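PDB 4OET: putative peptide ABC-transport system periplasmic peptide-binding protein from Campylobacter jejuni, which probably captures its solute, a peptide or nickel, in the periplasm and delivers it to an ABC importer. Local coordinates for residues V71-G76 / N156-G161; D199-S204 / V219-I224; N284-R289 / K442-A447. All coordinates share one frame; numbering follows the deposited sequence.

Interaction 1: V71-G76 / N156-G161; sequences VLWHDG and NPIGTG
The carbonyl oxygen of Gly-159 stands over the face of His-74, 3.0 Å above the ring plane and over its centre. The same oxygen accepts the backbone N-H of His-74 at 3.0 Å (N to O), a bond bent at the hydrogen (136°) though the donor lies almost in line with the C=O. The imidazole is fixed at its rim as well: NE2 donates to Gly-161 O at 2.8 Å, a bond that lies close to the ring plane yet comes in above the carbonyl plane. Across the ring, ND1 is joined to Pro-157 O through a water. A second water links Leu-72 O to Thr-160 O.

Trp-73 has much the same first torsion (chi1 -64°), but from the preceding residue it carries the indole to the other side of Gly-159, toward Thr-160, whose CG2 lies over the ring face in a CH-pi contact 3.7 Å from the centroid of the six-membered ring. That methyl also packs on Val-71, CG2 to CG1 3.6 Å, while Ile-158 CG2 fills the bend beside Trp-73 CB and His-74 N. The type I turn from Trp-73 to Gly-76 carries both rings. Outside, Trp-73 NE1 bonds Asp-83 and Thr-160 OG1 bonds Ser-35.

The contact ties the loop after strand 62-67 to the loop leading into strand 163-169, and Gly-161 lies about 8 Å from the side chain of Asn-31, which binds magnesium. Both ring nitrogens of this buried imidazole have polar partners: the bond at NE2 and the water at ND1 set its rotation.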
# COMPACT_ATOMS: atom_id res chain seq x y z
N VAL A 71 9.05 -25.44 -12.30
CA VAL A 71 7.78 -24.82 -11.91
C VAL A 71 6.65 -25.19 -12.86
O VAL A 71 6.80 -25.14 -14.08
CB VAL A 71 7.89 -23.28 -11.86
CG1 VAL A 71 6.52 -22.66 -11.66
CG2 VAL A 71 8.86 -22.86 -10.76
N LEU A 72 5.52 -25.59 -12.27
CA LEU A 72 4.34 -25.96 -13.04
C LEU A 72 3.22 -24.94 -12.86
O LEU A 72 3.00 -24.43 -11.77
CB LEU A 72 3.86 -27.34 -12.59
CG LEU A 72 4.29 -28.61 -13.34
CD1 LEU A 72 5.60 -28.41 -14.08
CD2 LEU A 72 4.37 -29.77 -12.36
N TRP A 73 2.51 -24.67 -13.95
CA TRP A 73 1.21 -24.02 -13.82
C TRP A 73 0.24 -25.02 -13.20
O TRP A 73 0.47 -26.23 -13.27
CB TRP A 73 0.68 -23.52 -15.17
CG TRP A 73 1.52 -22.44 -15.80
CD1 TRP A 73 2.46 -22.59 -16.79
CD2 TRP A 73 1.52 -21.05 -15.44
NE1 TRP A 73 3.02 -21.37 -17.09
CE2 TRP A 73 2.47 -20.41 -16.27
CE3 TRP A 73 0.81 -20.29 -14.51
CZ2 TRP A 73 2.71 -19.04 -16.20
CZ3 TRP A 73 1.05 -18.93 -14.43
CH2 TRP A 73 2.00 -18.32 -15.27
N HIS A 74 -0.83 -24.52 -12.60
CA HIS A 74 -1.80 -25.38 -11.93
C HIS A 74 -2.41 -26.41 -12.89
O HIS A 74 -2.92 -27.44 -12.44
CB HIS A 74 -2.87 -24.52 -11.27
CG HIS A 74 -2.33 -23.60 -10.22
ND1 HIS A 74 -2.97 -22.45 -9.82
CD2 HIS A 74 -1.19 -23.67 -9.49
CE1 HIS A 74 -2.25 -21.84 -8.89
NE2 HIS A 74 -1.17 -22.56 -8.67
N ASP A 75 -2.36 -26.15 -14.19
CA ASP A 75 -2.88 -27.10 -15.16
C ASP A 75 -1.82 -28.10 -15.59
O ASP A 75 -2.05 -28.93 -16.47
CB ASP A 75 -3.46 -26.39 -16.38
CG ASP A 75 -2.43 -25.55 -17.13
OD1 ASP A 75 -1.25 -25.50 -16.72
OD2 ASP A 75 -2.81 -24.92 -18.14
N GLY A 76 -0.63 -28.01 -14.99
CA GLY A 76 0.41 -28.97 -15.29
C GLY A 76 1.39 -28.54 -16.36
O GLY A 76 2.46 -29.13 -16.51
N ASN A 156 -11.63 -17.87 -13.46
CA ASN A 156 -11.11 -19.23 -13.35
C ASN A 156 -9.59 -19.24 -13.48
O ASN A 156 -9.06 -19.85 -14.41
CB ASN A 156 -11.72 -20.14 -14.41
CG ASN A 156 -13.23 -20.24 -14.29
OD1 ASN A 156 -13.76 -21.14 -13.64
ND2 ASN A 156 -13.93 -19.31 -14.93
N PRO A 157 -8.88 -18.59 -12.54
CA PRO A 157 -7.44 -18.36 -12.72
C PRO A 157 -6.56 -19.62 -12.63
O PRO A 157 -6.88 -20.56 -11.91
CB PRO A 157 -7.10 -17.39 -11.58
CG PRO A 157 -8.12 -17.70 -10.53
CD PRO A 157 -9.38 -18.00 -11.29
N ILE A 158 -5.47 -19.62 -13.39
CA ILE A 158 -4.44 -20.64 -13.29
C ILE A 158 -3.12 -19.93 -13.06
O ILE A 158 -2.76 -19.02 -13.81
CB ILE A 158 -4.32 -21.50 -14.57
CG1 ILE A 158 -5.60 -22.31 -14.81
CG2 ILE A 158 -3.11 -22.43 -14.49
CD1 ILE A 158 -5.76 -23.49 -13.88
N GLY A 159 -2.40 -20.32 -12.01
CA GLY A 159 -1.17 -19.65 -11.66
C GLY A 159 -0.06 -20.62 -11.31
O GLY A 159 -0.14 -21.82 -11.61
N THR A 160 0.99 -20.09 -10.69
CA THR A 160 2.09 -20.91 -10.21
C THR A 160 2.18 -20.85 -8.69
O THR A 160 3.09 -21.42 -8.09
CB THR A 160 3.42 -20.45 -10.81
OG1 THR A 160 3.54 -19.03 -10.64
CG2 THR A 160 3.46 -20.79 -12.29
N GLY A 161 1.21 -20.17 -8.08
CA GLY A 161 1.17 -19.98 -6.65
C GLY A 161 0.83 -21.23 -5.85
O GLY A 161 0.57 -22.29 -6.43
O HOH W 1 3.52 -23.83 -9.26
O HOH W 2 -5.65 -22.51 -10.21

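Interaction 2: D199-S204 / V219-I224; sequences DPSIAS and VSLLNI
Ser-204 OG is gripped by its own helix and covered by the opposing segment: it donates to Ser-201 O at 2.8 Å, one turn back, and touches the terminal methyls of Leu-221 and Ile-224. Its placement between the backbone N and the carbonyl carbon (chi1 78°) is what folds the hydroxyl back over the preceding turn. The bond is oblique to its acceptor, with the donor tilted 32° from the carbonyl plane. Because the proton is spent within the helix, the hydroxyl lies loosely against its apolar neighbours, 4.0 Å from OG to Leu-221 CD1 and the same to Ile-224 CD1.

Leu-221 does most of the touching. One branch, CD1, reaches the first turn of the helix, 3.3 Å from Pro-200 O and 3.9 Å from Pro-200 CB; the other, CD2, is turned toward Ser-201. Pro-200 O also receives the helical bond from Ser-204 N, so the methyl rests against an oxygen already engaged in the main chain. Ile-224, a turn further on, adds the end of its chain at the rim of the patch.

The helix start is capped by Asp-199, the N-cap residue, whose OD2 accepts weakly from the N-H groups of both Ser-201 and Ile-202, while Pro-200 occupies the first helical position, where the helix asks no N-H of it.

This surface contact thus sets the N-terminal turn of helix 200-208 against the 3-10 segment 219-221 and the residues that follow it, the chain having passed through strand 214-217 in between. Behind it, Leu-222 faces inward to Ala-463 and Val-465 on strand 454-467 and to Tyr-279, whereas Ala-203 packs on Ile-197.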
# COMPACT_ATOMS: atom_id res chain seq x y z
N ASP A 199 -17.72 -5.99 6.97
CA ASP A 199 -17.98 -5.37 8.26
C ASP A 199 -17.07 -5.97 9.34
O ASP A 199 -17.04 -7.19 9.53
CB ASP A 199 -19.44 -5.52 8.66
CG ASP A 199 -19.83 -4.54 9.75
OD1 ASP A 199 -20.16 -3.38 9.41
OD2 ASP A 199 -19.76 -4.91 10.94
N PRO A 200 -16.35 -5.09 10.05
CA PRO A 200 -15.42 -5.49 11.11
C PRO A 200 -16.12 -6.25 12.23
O PRO A 200 -15.57 -7.22 12.73
CB PRO A 200 -14.85 -4.16 11.61
CG PRO A 200 -15.00 -3.23 10.45
CD PRO A 200 -16.31 -3.64 9.82
N SER A 201 -17.32 -5.81 12.60
CA SER A 201 -18.07 -6.46 13.67
C SER A 201 -18.47 -7.87 13.28
O SER A 201 -18.42 -8.79 14.10
CB SER A 201 -19.32 -5.66 14.02
OG SER A 201 -18.99 -4.36 14.46
N ILE A 202 -18.86 -8.04 12.02
CA ILE A 202 -19.26 -9.35 11.53
C ILE A 202 -18.07 -10.30 11.49
O ILE A 202 -18.20 -11.47 11.87
CB ILE A 202 -19.91 -9.27 10.13
CG1 ILE A 202 -21.27 -8.55 10.23
CG2 ILE A 202 -20.11 -10.67 9.53
CD1 ILE A 202 -22.02 -8.42 8.91
N ALA A 203 -16.92 -9.80 11.05
CA ALA A 203 -15.73 -10.65 10.98
C ALA A 203 -15.34 -11.14 12.38
O ALA A 203 -14.97 -12.31 12.56
CB ALA A 203 -14.58 -9.90 10.36
N SER A 204 -15.46 -10.26 13.36
CA SER A 204 -15.10 -10.61 14.72
C SER A 204 -16.09 -11.63 15.26
O SER A 204 -15.71 -12.59 15.93
CB SER A 204 -15.07 -9.36 15.60
OG SER A 204 -16.38 -8.95 15.95
N VAL A 219 -9.02 -2.54 15.78
CA VAL A 219 -8.48 -2.34 17.13
C VAL A 219 -9.57 -2.14 18.17
O VAL A 219 -9.43 -2.55 19.32
CB VAL A 219 -7.53 -1.13 17.16
CG1 VAL A 219 -6.79 -1.07 18.47
CG2 VAL A 219 -6.54 -1.23 16.01
N SER A 220 -10.68 -1.53 17.75
CA SER A 220 -11.79 -1.27 18.65
C SER A 220 -12.45 -2.54 19.18
O SER A 220 -13.08 -2.54 20.24
CB SER A 220 -12.83 -0.40 17.95
OG SER A 220 -13.39 -1.10 16.84
N LEU A 221 -12.32 -3.63 18.43
CA LEU A 221 -12.97 -4.88 18.77
C LEU A 221 -12.04 -5.86 19.48
O LEU A 221 -12.48 -6.94 19.87
CB LEU A 221 -13.53 -5.54 17.51
CG LEU A 221 -14.61 -4.77 16.75
CD1 LEU A 221 -14.80 -5.36 15.36
CD2 LEU A 221 -15.92 -4.83 17.52
N LEU A 222 -10.78 -5.48 19.66
CA LEU A 222 -9.77 -6.43 20.14
C LEU A 222 -10.04 -7.00 21.53
O LEU A 222 -9.64 -8.13 21.82
CB LEU A 222 -8.37 -5.80 20.12
CG LEU A 222 -7.72 -5.76 18.74
CD1 LEU A 222 -6.31 -5.20 18.80
CD2 LEU A 222 -7.70 -7.17 18.16
N ASN A 223 -10.73 -6.25 22.39
CA ASN A 223 -10.98 -6.75 23.74
C ASN A 223 -11.90 -7.97 23.72
O ASN A 223 -11.96 -8.71 24.70
CB ASN A 223 -11.60 -5.65 24.61
CG ASN A 223 -10.59 -4.59 25.01
OD1 ASN A 223 -9.37 -4.80 24.92
ND2 ASN A 223 -11.08 -3.43 25.45
N ILE A 224 -12.59 -8.17 22.61
CA ILE A 224 -13.39 -9.37 22.42
C ILE A 224 -12.50 -10.61 22.44
O ILE A 224 -12.88 -11.65 22.99
CB ILE A 224 -14.17 -9.31 21.08
CG1 ILE A 224 -15.23 -8.20 21.11
CG2 ILE A 224 -14.80 -10.65 20.73
CD1 ILE A 224 -15.77 -7.81 19.75

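Interaction 3: N284-R289 / K442-A447; sequences NHPLER and KDFIDA
His-285 holds its CG between the backbone N and the carbonyl carbon (chi1 73°), and Ile-445 runs its CG1 anti to its own carbonyl carbon (chi1 -70°); together these torsions lay the isoleucine over a face of the imidazole and pack the loop after strand 280-282 against helix 434-450. CD1 makes a CH-pi contact 3.9 Å from the ring centroid, and CG2 reaches the rim at CD2, 3.7 Å away. The opposite face is covered by Glu-288 CG, so the ring is sandwiched between aliphatic carbons.

Phe-444 is met differently. Leu-287 CD2 arrives at the edge of the phenyl ring, near its plane and 3.4 Å from CE2, and Pro-286 CG adds a further apolar touch. Phe-444 also packs on Val-421 and Leu-425 of helix 419-428.

The polar bonds are made on the loop side: Leu-287 N donates to His-285 ND1 at 3.0 Å, Glu-288 OE1 accepts from the backbone N of both Asn-284 (2.6 Å) and His-285, and Tyr-459 of strand 454-467 bonds the loop backbone. With ND1 acting as acceptor and NE2 bonded to Asn-293, the imidazole is probably neutral with its proton on NE2, well suited to an apolar helix face.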
# COMPACT_ATOMS: atom_id res chain seq x y z
N ASN A 284 5.72 11.06 10.64
CA ASN A 284 6.32 12.35 10.28
C ASN A 284 6.67 12.43 8.79
O ASN A 284 6.72 13.52 8.22
CB ASN A 284 7.57 12.61 11.10
CG ASN A 284 7.27 12.73 12.58
OD1 ASN A 284 6.71 13.72 13.04
ND2 ASN A 284 7.64 11.70 13.34
N HIS A 285 6.90 11.28 8.17
CA HIS A 285 7.27 11.25 6.76
C HIS A 285 6.92 9.88 6.15
O HIS A 285 6.61 8.94 6.88
CB HIS A 285 8.76 11.61 6.60
CG HIS A 285 9.71 10.55 7.04
ND1 HIS A 285 9.88 9.36 6.36
CD2 HIS A 285 10.59 10.51 8.07
CE1 HIS A 285 10.80 8.63 6.96
NE2 HIS A 285 11.25 9.31 8.01
N PRO A 286 6.93 9.77 4.81
CA PRO A 286 6.31 8.56 4.24
C PRO A 286 7.21 7.32 4.12
O PRO A 286 6.78 6.33 3.51
CB PRO A 286 5.89 9.01 2.84
CG PRO A 286 6.84 10.14 2.48
CD PRO A 286 7.38 10.71 3.77
N LEU A 287 8.41 7.34 4.68
CA LEU A 287 9.30 6.17 4.57
C LEU A 287 9.73 5.60 5.91
O LEU A 287 10.86 5.12 6.04
CB LEU A 287 10.56 6.51 3.76
CG LEU A 287 10.48 6.89 2.29
CD1 LEU A 287 9.50 5.99 1.55
CD2 LEU A 287 10.10 8.33 2.14
N GLU A 288 8.86 5.63 6.91
CA GLU A 288 9.26 5.23 8.26
C GLU A 288 9.24 3.71 8.47
O GLU A 288 9.47 3.23 9.59
CB GLU A 288 8.39 5.94 9.29
CG GLU A 288 8.66 7.44 9.32
CD GLU A 288 8.00 8.16 10.47
OE1 GLU A 288 7.01 8.87 10.21
OE2 GLU A 288 8.48 8.02 11.62
N ARG A 289 8.94 2.97 7.42
CA ARG A 289 9.12 1.51 7.43
C ARG A 289 10.18 1.08 6.42
O ARG A 289 10.36 -0.11 6.17
CB ARG A 289 7.80 0.80 7.13
CG ARG A 289 6.70 1.09 8.14
CD ARG A 289 7.01 0.47 9.47
NE ARG A 289 5.99 0.77 10.47
CZ ARG A 289 6.14 1.63 11.46
NH1 ARG A 289 7.29 2.28 11.61
NH2 ARG A 289 5.15 1.84 12.32
N LYS A 442 17.12 11.00 2.22
CA LYS A 442 17.27 11.90 3.35
C LYS A 442 17.01 13.35 2.92
O LYS A 442 16.30 14.10 3.60
CB LYS A 442 18.67 11.76 3.98
CG LYS A 442 19.01 12.88 4.95
CD LYS A 442 20.24 12.56 5.78
CE LYS A 442 20.87 13.83 6.30
NZ LYS A 442 19.92 14.65 7.11
N ASP A 443 17.57 13.73 1.77
CA ASP A 443 17.30 15.05 1.21
C ASP A 443 15.80 15.22 0.96
O ASP A 443 15.24 16.28 1.24
CB ASP A 443 18.06 15.27 -0.09
CG ASP A 443 19.55 15.41 0.13
OD1 ASP A 443 19.96 15.71 1.27
OD2 ASP A 443 20.31 15.22 -0.85
N PHE A 444 15.17 14.15 0.50
CA PHE A 444 13.72 14.14 0.26
C PHE A 444 12.96 14.38 1.56
O PHE A 444 12.11 15.27 1.64
CB PHE A 444 13.31 12.80 -0.37
CG PHE A 444 11.82 12.53 -0.35
CD1 PHE A 444 10.94 13.37 -1.02
CD2 PHE A 444 11.32 11.41 0.29
CE1 PHE A 444 9.57 13.10 -1.03
CE2 PHE A 444 9.96 11.14 0.28
CZ PHE A 444 9.08 11.98 -0.37
N ILE A 445 13.31 13.61 2.58
CA ILE A 445 12.68 13.73 3.88
C ILE A 445 12.91 15.13 4.47
O ILE A 445 11.98 15.74 5.00
CB ILE A 445 13.19 12.63 4.84
CG1 ILE A 445 12.66 11.26 4.39
CG2 ILE A 445 12.75 12.90 6.26
CD1 ILE A 445 13.49 10.08 4.88
N ASP A 446 14.13 15.63 4.36
CA ASP A 446 14.45 16.96 4.87
C ASP A 446 13.64 18.01 4.13
O ASP A 446 13.11 18.95 4.74
CB ASP A 446 15.94 17.26 4.75
CG ASP A 446 16.78 16.48 5.76
OD1 ASP A 446 16.22 16.04 6.78
OD2 ASP A 446 18.00 16.31 5.52
N ALA A 447 13.52 17.84 2.81
CA ALA A 447 12.77 18.79 1.98
C ALA A 447 11.29 18.79 2.34
O ALA A 447 10.65 19.84 2.30
CB ALA A 447 12.96 18.47 0.51

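In the fold
Burial separates these contacts. Interactions 1 and 3 are buried and lie on opposite sides of the chain's centre, with nearest atoms about 25 Å apart; interaction 2 sits at the surface. Each buried contact centres on a histidine, but in interaction 1 the ring bonds across two loops, whereas in interaction 3 it bonds within its own loop and turns one face and part of its rim to a helix. Interaction 2 buries the least area and relies on leucine and isoleucine methyls. Strand 454-467 is common ground for the later two, since Leu-222 packs on it from 219-224 and Pro-286 and Arg-289 from 284-289. Interaction 1 alone lies near the magnesium-binding Asn-31.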